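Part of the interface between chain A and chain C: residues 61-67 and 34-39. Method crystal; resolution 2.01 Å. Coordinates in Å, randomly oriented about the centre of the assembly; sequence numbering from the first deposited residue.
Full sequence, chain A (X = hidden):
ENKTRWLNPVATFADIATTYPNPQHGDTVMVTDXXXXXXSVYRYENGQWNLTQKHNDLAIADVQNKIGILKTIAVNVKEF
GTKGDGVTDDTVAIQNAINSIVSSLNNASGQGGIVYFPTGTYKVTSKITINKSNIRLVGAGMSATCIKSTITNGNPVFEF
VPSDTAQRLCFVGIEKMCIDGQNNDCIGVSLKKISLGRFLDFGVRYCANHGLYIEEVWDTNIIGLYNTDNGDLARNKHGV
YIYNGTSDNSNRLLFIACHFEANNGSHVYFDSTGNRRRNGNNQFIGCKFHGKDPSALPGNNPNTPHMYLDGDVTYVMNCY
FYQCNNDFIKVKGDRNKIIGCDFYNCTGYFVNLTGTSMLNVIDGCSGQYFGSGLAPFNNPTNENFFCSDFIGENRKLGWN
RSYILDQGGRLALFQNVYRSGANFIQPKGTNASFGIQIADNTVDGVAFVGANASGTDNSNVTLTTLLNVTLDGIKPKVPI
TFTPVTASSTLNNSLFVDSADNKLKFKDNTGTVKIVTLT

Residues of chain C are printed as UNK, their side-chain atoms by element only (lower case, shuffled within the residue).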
# COMPACT_ATOMS: atom_id res chain seq x y z
N ALA A 61 -22.38 12.61 45.14
CA ALA A 61 -23.05 11.56 44.38
C ALA A 61 -23.28 11.99 42.93
O ALA A 61 -23.05 11.20 42.01
CB ALA A 61 -24.38 11.21 45.03
N ASP A 62 -23.75 13.22 42.72
CA ASP A 62 -24.02 13.68 41.37
C ASP A 62 -22.74 13.83 40.57
O ASP A 62 -22.68 13.45 39.39
CB ASP A 62 -24.81 14.99 41.42
CG ASP A 62 -26.20 14.80 41.99
OD1 ASP A 62 -26.82 13.76 41.70
OD2 ASP A 62 -26.68 15.68 42.74
N VAL A 63 -21.69 14.39 41.18
CA VAL A 63 -20.40 14.49 40.52
C VAL A 63 -19.91 13.12 40.09
O VAL A 63 -19.28 12.97 39.03
CB VAL A 63 -19.40 15.19 41.46
CG1 VAL A 63 -17.99 15.22 40.85
CG2 VAL A 63 -19.89 16.59 41.81
N GLN A 64 -20.22 12.08 40.88
CA GLN A 64 -19.79 10.72 40.57
C GLN A 64 -20.38 10.21 39.27
O GLN A 64 -19.75 9.38 38.60
CB GLN A 64 -20.19 9.78 41.71
CG GLN A 64 -19.20 9.70 42.85
CD GLN A 64 -18.13 8.63 42.63
OE1 GLN A 64 -17.66 8.40 41.50
NE2 GLN A 64 -17.74 7.96 43.71
N ASN A 65 -21.58 10.66 38.90
CA ASN A 65 -22.17 10.24 37.63
C ASN A 65 -21.32 10.69 36.44
O ASN A 65 -21.18 9.96 35.45
CB ASN A 65 -23.60 10.78 37.49
CG ASN A 65 -24.48 10.51 38.72
OD1 ASN A 65 -24.52 9.38 39.24
ND2 ASN A 65 -25.23 11.52 39.15
N LYS A 66 -20.73 11.88 36.52
CA LYS A 66 -19.83 12.31 35.45
C LYS A 66 -18.62 11.39 35.38
O LYS A 66 -18.19 11.01 34.27
CB LYS A 66 -19.39 13.76 35.67
CG LYS A 66 -20.52 14.76 35.50
CD LYS A 66 -20.01 16.16 35.18
CE LYS A 66 -19.32 16.76 36.38
NZ LYS A 66 -19.17 18.24 36.27
N ILE A 67 -18.06 11.02 36.53
CA ILE A 67 -16.92 10.12 36.55
C ILE A 67 -17.27 8.80 35.87
O ILE A 67 -16.52 8.28 35.04
CB ILE A 67 -16.44 9.87 37.99
CG1 ILE A 67 -15.94 11.16 38.62
CG2 ILE A 67 -15.30 8.82 37.98
CD1 ILE A 67 -14.73 11.67 37.94
N UNK C 34 -25.47 22.45 43.22
CA UNK C 34 -25.85 22.56 41.83
C UNK C 34 -25.74 21.22 41.12
O UNK C 34 -25.31 21.14 39.97
o UNK C 34 -25.02 24.99 39.19
c UNK C 34 -25.66 24.16 39.88
c UNK C 34 -25.00 23.61 41.12
o UNK C 34 -26.81 23.77 39.59
N UNK C 35 -26.12 20.15 41.81
CA UNK C 35 -26.06 18.83 41.22
C UNK C 35 -24.62 18.46 40.89
O UNK C 35 -23.72 18.63 41.72
N UNK C 36 -24.41 17.97 39.67
CA UNK C 36 -23.08 17.56 39.25
C UNK C 36 -22.15 18.74 38.95
O UNK C 36 -20.96 18.52 38.70
c UNK C 36 -23.76 17.29 36.78
c UNK C 36 -23.17 16.66 38.02
o UNK C 36 -23.84 16.72 34.46
c UNK C 36 -23.87 16.29 35.63
o UNK C 36 -23.98 15.07 35.91
N UNK C 37 -22.66 19.97 38.99
CA UNK C 37 -21.85 21.16 38.81
C UNK C 37 -21.36 21.75 40.14
O UNK C 37 -20.67 22.78 40.14
c UNK C 37 -22.65 22.21 38.02
n UNK C 37 -22.20 24.56 37.63
c UNK C 37 -21.79 23.31 37.42
o UNK C 37 -20.76 23.04 36.78
N UNK C 38 -21.66 21.10 41.27
CA UNK C 38 -21.30 21.63 42.58
C UNK C 38 -19.78 21.74 42.72
O UNK C 38 -19.03 20.92 42.20
o UNK C 38 -23.23 20.51 43.51
c UNK C 38 -21.85 20.74 43.68
N UNK C 39 -19.34 22.77 43.45
CA UNK C 39 -17.93 23.07 43.57
C UNK C 39 -17.36 23.97 42.49
O UNK C 39 -16.18 24.36 42.57

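Position 34 carries four side-chain atoms, two carbons and two oxygens, with both oxygens on the second carbon: a carboxylate one carbon removed from CB. Its CA-to-CB bond points away from chain A, and the side chain makes no contact with the helical stretch. The short carboxylate identifies C:Asp34.

Position 35 has backbone atoms alone, so it is glycine, C:Gly35. Its phi of 63° by itself favours a residue without CB, and a CB built in ideal geometry would lie 4.2 Å from A:Asp62 OD2, near but not in collision. The bare backbone is itself a contact surface: its C lies 3.5 Å from A:Asp62 CB.

Position 36 has three side-chain carbons and two oxygens, the oxygens both on the third carbon. One of these oxygens lies 3.5 Å from A:Lys66 CG, and the backbone N lies 3.5 Å from A:Asp62 CB. A carboxylate two carbons beyond CB means C:Glu36. Chi1 is p and chi2 is t, which extends the chain from a CA-to-CB bond directed sideways.

Position 37 shows two carbons, the second bearing one oxygen and one nitrogen. This amide is C:Asn37. Its CA-to-CB bond points away from chain A, and its ND2 donates to C:Asp34 OD2 at 3.3 Å with a nearly linear angle of 175°.

Position 38 has one carbon followed by one oxygen, hence C:Ser38. Its OG donates to C:Gly35 O at 2.6 Å and accepts from C:Asp34 N at 3.0 Å, tying the turn together from within; its backbone O lies 4.4 Å from A:Val63 CG2.

Position 39 again lacks side-chain atoms and is C:Gly39. With phi/psi of 87/-6, a CB would be jammed against the carbonyl O of the preceding residue, so the backbone alone calls for glycine.

The contact sets a compact turn against one helix, burying 297 Å² over both sides, with C:Glu36 contributing 104 Å². The CA atoms of A:Val63 and C:Glu36, the nearest such pair, are 4.3 Å apart, so the two backbones come close to direct contact at this point, with no room for a side chain between the two CA atoms. A:Val63 CG2 packs 3.8 Å from C:Glu36 O, and that same carbonyl accepts a hydrogen bond from A:Lys66 NZ at 3.0 Å. Thus the polar link depends on backbone position, while the C:Glu36 carboxylate approaches the aliphatic part of the lysine, with OE1 3.5 Å from A:Lys66 CG.

Chain C (34-39) DGENSG
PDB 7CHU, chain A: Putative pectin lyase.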